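Local coordinates for hypothetical protein (Legionella pneumophila subsp. pneumophila, PDB 4JX2), which is of unknown function but is a putative secreted protein that combines alpha helices with a mixed beta sheet and contains a DUF5624 domain, at residues T114-I119 with I221-V226; A150-N155 with A185-G190. All coordinates share one frame; numbering follows the deposited sequence.

Interaction 1 of 2, residues T114-I119 with I221-V226; sequences TAISHI and IPYNNV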
# COMPACT_ATOMS: atom_id res chain seq x y z
N THR A 114 -26.53 0.76 2.80
CA THR A 114 -25.59 1.17 1.74
C THR A 114 -26.36 1.67 0.51
O THR A 114 -25.94 2.66 -0.07
CB THR A 114 -24.61 0.03 1.42
OG1 THR A 114 -23.88 -0.27 2.61
CG2 THR A 114 -23.62 0.37 0.32
N ALA A 115 -27.48 1.00 0.15
CA ALA A 115 -28.34 1.36 -0.97
C ALA A 115 -28.83 2.80 -0.84
O ALA A 115 -28.83 3.53 -1.83
CB ALA A 115 -29.53 0.39 -1.05
N ILE A 116 -29.21 3.22 0.37
CA ILE A 116 -29.68 4.59 0.64
C ILE A 116 -28.48 5.59 0.57
O ILE A 116 -28.63 6.65 -0.04
CB ILE A 116 -30.48 4.68 1.99
CG1 ILE A 116 -31.74 3.78 1.96
CG2 ILE A 116 -30.82 6.15 2.39
CD1 ILE A 116 -32.84 4.11 0.85
N SER A 117 -27.30 5.23 1.16
CA SER A 117 -26.06 6.06 1.20
C SER A 117 -25.57 6.42 -0.18
O SER A 117 -25.08 7.54 -0.38
CB SER A 117 -24.92 5.31 1.89
OG SER A 117 -25.14 4.99 3.26
N HIS A 118 -25.68 5.45 -1.10
CA HIS A 118 -25.22 5.47 -2.47
C HIS A 118 -26.08 6.28 -3.45
O HIS A 118 -25.63 6.51 -4.60
CB HIS A 118 -25.06 4.04 -2.96
CG HIS A 118 -23.77 3.42 -2.53
ND1 HIS A 118 -23.48 2.10 -2.78
CD2 HIS A 118 -22.70 3.99 -1.90
CE1 HIS A 118 -22.25 1.90 -2.32
NE2 HIS A 118 -21.76 3.01 -1.76
N ILE A 119 -27.23 6.81 -3.00
CA ILE A 119 -28.12 7.64 -3.83
C ILE A 119 -27.38 8.94 -4.22
O ILE A 119 -27.43 9.32 -5.40
CB ILE A 119 -29.48 7.87 -3.12
CG1 ILE A 119 -30.31 6.56 -3.19
CG2 ILE A 119 -30.25 9.08 -3.69
CD1 ILE A 119 -31.57 6.52 -2.29
N ILE A 221 -33.60 19.20 5.63
CA ILE A 221 -32.44 18.43 6.10
C ILE A 221 -31.64 18.05 4.85
O ILE A 221 -32.17 17.35 3.98
CB ILE A 221 -32.81 17.19 6.96
CG1 ILE A 221 -33.65 17.58 8.20
CG2 ILE A 221 -31.54 16.42 7.37
CD1 ILE A 221 -34.64 16.48 8.65
N PRO A 222 -30.38 18.50 4.72
CA PRO A 222 -29.59 18.12 3.52
C PRO A 222 -29.50 16.60 3.33
O PRO A 222 -29.48 15.87 4.32
CB PRO A 222 -28.19 18.67 3.83
CG PRO A 222 -28.42 19.75 4.81
CD PRO A 222 -29.59 19.35 5.64
N TYR A 223 -29.39 16.13 2.06
CA TYR A 223 -29.16 14.71 1.81
C TYR A 223 -27.77 14.32 2.34
O TYR A 223 -27.54 13.16 2.68
CB TYR A 223 -29.31 14.31 0.34
CG TYR A 223 -29.57 12.83 0.22
CD1 TYR A 223 -30.84 12.30 0.45
CD2 TYR A 223 -28.53 11.93 -0.02
CE1 TYR A 223 -31.08 10.93 0.41
CE2 TYR A 223 -28.75 10.55 -0.05
CZ TYR A 223 -30.03 10.06 0.17
OH TYR A 223 -30.26 8.71 0.13
N ASN A 224 -26.85 15.32 2.43
CA ASN A 224 -25.52 15.20 3.03
C ASN A 224 -25.63 14.56 4.43
O ASN A 224 -24.84 13.68 4.75
CB ASN A 224 -24.88 16.58 3.13
CG ASN A 224 -24.32 17.22 1.87
OD1 ASN A 224 -23.86 16.58 0.93
ND2 ASN A 224 -24.24 18.53 1.88
N ASN A 225 -26.65 14.98 5.25
CA ASN A 225 -26.90 14.44 6.59
C ASN A 225 -27.37 12.97 6.52
O ASN A 225 -26.97 12.16 7.37
CB ASN A 225 -27.92 15.28 7.32
CG ASN A 225 -27.45 16.66 7.76
OD1 ASN A 225 -26.78 17.40 7.02
ND2 ASN A 225 -27.88 17.05 8.95
N VAL A 226 -28.18 12.63 5.51
CA VAL A 226 -28.66 11.26 5.31
C VAL A 226 -27.43 10.38 4.99
O VAL A 226 -27.33 9.28 5.52
CB VAL A 226 -29.77 11.16 4.22
CG1 VAL A 226 -30.04 9.73 3.80
CG2 VAL A 226 -31.05 11.80 4.71
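Tyr223, in segment 221-226, gives its phenolic OH to the carbonyl oxygen of Ile116 on helix 110-117. The OH to O distance is 2.6 Å, and the oxygen lies at the edge of the ring, close to the ring plane. At the acceptor the approach is bent: the C=O...OH angle is 136° and the hydroxyl stands above the carbonyl plane, 36° out of it. The same oxygen takes the backbone N of Ile119 from the opposite face, so two donors grip this buried carbonyl. Tyr223 carries CG anti to its backbone N (chi1 -159°), which directs the ring toward segment 114-119. The Ile119 side chain runs at about a right angle to that of Tyr223, its CB 3.4 Å from Tyr223 OH and its CD1 3.5 Å from that same hydroxyl. Ile116 meets the phenol with its CG2 branch, also 3.5 Å from Tyr223 OH, again at about a right angle. Aliphatic groups of both isoleucines thus border the hydroxyl beside its bond to the carbonyl. CG2 of Ile116 then touches CG1 of Val226 at 3.9 Å. One turn on from the tyrosine, that Val226 methyl also lies over one face of the Tyr223 ring, 3.6 Å above its plane and shifted toward the rim, and probably helps to hold the ring's orientation. Phe212 of helix 205-213 stacks with the tyrosine. Helix 175-197 packs on the same cluster, with Ala185 against Tyr223 and Val226, Ile182 against Ile116 and Ala189 against Ile119, while Leu37 of the second subunit packs on Ile116.

Interaction 2 of 2, residues A150-N155 with A185-G190; sequences AVKVIN and ACSMAG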
# COMPACT_ATOMS: atom_id res chain seq x y z
N ALA A 150 -40.05 1.90 -4.88
CA ALA A 150 -40.24 0.53 -4.37
C ALA A 150 -39.69 0.41 -2.94
O ALA A 150 -40.39 -0.13 -2.08
CB ALA A 150 -39.56 -0.48 -5.29
N VAL A 151 -38.50 0.99 -2.66
CA VAL A 151 -37.88 0.97 -1.33
C VAL A 151 -38.73 1.74 -0.33
O VAL A 151 -38.94 1.22 0.77
CB VAL A 151 -36.42 1.47 -1.32
CG1 VAL A 151 -35.95 1.81 0.10
CG2 VAL A 151 -35.50 0.43 -1.97
N LYS A 152 -39.23 2.96 -0.71
CA LYS A 152 -40.09 3.77 0.16
C LYS A 152 -41.28 2.95 0.64
O LYS A 152 -41.59 2.96 1.84
CB LYS A 152 -40.58 5.05 -0.55
CG LYS A 152 -41.21 6.07 0.41
CD LYS A 152 -41.80 7.30 -0.28
CE LYS A 152 -42.79 8.04 0.57
NZ LYS A 152 -42.12 8.86 1.60
N VAL A 153 -41.91 2.20 -0.28
CA VAL A 153 -43.09 1.40 0.02
C VAL A 153 -42.72 0.26 1.00
O VAL A 153 -43.38 0.13 2.03
CB VAL A 153 -43.77 0.90 -1.28
CG1 VAL A 153 -44.92 -0.05 -1.00
CG2 VAL A 153 -44.25 2.07 -2.13
N ILE A 154 -41.66 -0.53 0.70
CA ILE A 154 -41.25 -1.67 1.53
C ILE A 154 -40.83 -1.20 2.96
O ILE A 154 -41.14 -1.88 3.95
CB ILE A 154 -40.17 -2.53 0.81
CG1 ILE A 154 -40.29 -4.00 1.16
CG2 ILE A 154 -38.75 -2.06 1.06
CD1 ILE A 154 -41.21 -4.78 0.24
N ASN A 155 -40.17 -0.01 3.05
CA ASN A 155 -39.74 0.63 4.30
C ASN A 155 -40.96 1.05 5.13
O ASN A 155 -40.87 1.10 6.36
CB ASN A 155 -38.83 1.83 4.03
CG ASN A 155 -38.22 2.45 5.28
OD1 ASN A 155 -37.27 1.92 5.85
ND2 ASN A 155 -38.73 3.60 5.71
N ALA A 185 -35.56 10.26 3.06
CA ALA A 185 -34.54 10.10 2.04
C ALA A 185 -35.16 9.70 0.71
O ALA A 185 -34.87 10.34 -0.30
CB ALA A 185 -33.52 9.06 2.48
N CYS A 186 -36.05 8.69 0.71
CA CYS A 186 -36.74 8.24 -0.50
C CYS A 186 -37.60 9.35 -1.08
O CYS A 186 -37.55 9.61 -2.29
CB CYS A 186 -37.57 6.99 -0.23
SG CYS A 186 -36.58 5.53 0.19
N SER A 187 -38.36 10.04 -0.22
CA SER A 187 -39.24 11.14 -0.60
C SER A 187 -38.43 12.31 -1.22
O SER A 187 -38.79 12.82 -2.28
CB SER A 187 -40.04 11.60 0.61
OG SER A 187 -40.97 12.61 0.27
N MSE A 188 -37.31 12.69 -0.58
CA MSE A 188 -36.45 13.77 -1.04
C MSE A 188 -35.83 13.44 -2.40
O MSE A 188 -36.04 14.17 -3.37
CB MSE A 188 -35.38 14.05 0.01
CG MSE A 188 -34.42 15.12 -0.39
SE MSE A 188 -33.25 15.55 1.09
CE MSE A 188 -32.65 17.29 0.51
N ALA A 189 -35.07 12.33 -2.48
CA ALA A 189 -34.38 11.86 -3.69
C ALA A 189 -35.34 11.55 -4.83
O ALA A 189 -35.05 11.90 -5.97
CB ALA A 189 -33.55 10.62 -3.37
N GLY A 190 -36.47 10.90 -4.51
CA GLY A 190 -37.51 10.56 -5.47
C GLY A 190 -38.11 11.78 -6.13
O GLY A 190 -38.08 11.90 -7.35
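Lys152 lies along the side of Cys186, where helix 136-155 runs beside helix 175-197. Its CB meets Cys186 CB at 3.6 Å, the closest approach between the two residues, and Cys186 SG is farther from it, at 4.1 Å. The next carbon, Lys152 CG, remains against the cysteine, 3.8 Å from Cys186 CB. CG is anti to the backbone N (chi1 -167°), and the chain stays extended through CD and CE, carrying the lysine past Cys186 toward the following residue, Ser187. A bend at the last torsion, chi4 77°, then turns NZ in beside Ser187, 3.6 Å from Ser187 CB. The ammonium forms its salt bridge with Asp183, one turn earlier on helix 175-197, so the lysine bridges to that helix with its aliphatic part on Cys186 and its charge on the acid. The two helical segments are antiparallel, with their N-to-C directions 162° apart and axes 9.5 Å from each other at closest approach. This is an ordinary antiparallel helix-helix packing inside the DUF5624 region; Lys152 and Cys186 sit at its nearest backbone approach, their CA atoms 5.6 Å apart. At the tip of the cysteine, SG touches Val151 CG1 at 3.8 Å. Ile116 of helix 110-117 packs on both Val151 and Cys186, and Phe34 of the second subunit packs on Val151. Ser187 OG belongs to a different set of bonds, to Pro427 O and to Tyr219 OH, with Asn426 packing against both Ser187 and Lys152 from the C-terminal part of the chain.

From the N terminus, the chain first lays down residues 114-119, then 150-155 on helix 136-155. It returns along helix 175-197, where 185-190 closes the shorter loop, interaction 2. Only at 221-226 is the longer loop of interaction 1 closed, so the smaller loop falls wholly within the larger and the two do not cross. Their centres are about 12 Å apart, and helix 175-197 joins them, carrying residues that pack on interaction 1; among these Met188 CE lies 3.5 Å from Ile221 O. Together the contacts tie helices 110-117, 119-131, 136-155, 175-197 and 223-247 of the DUF5624 region beside the second subunit.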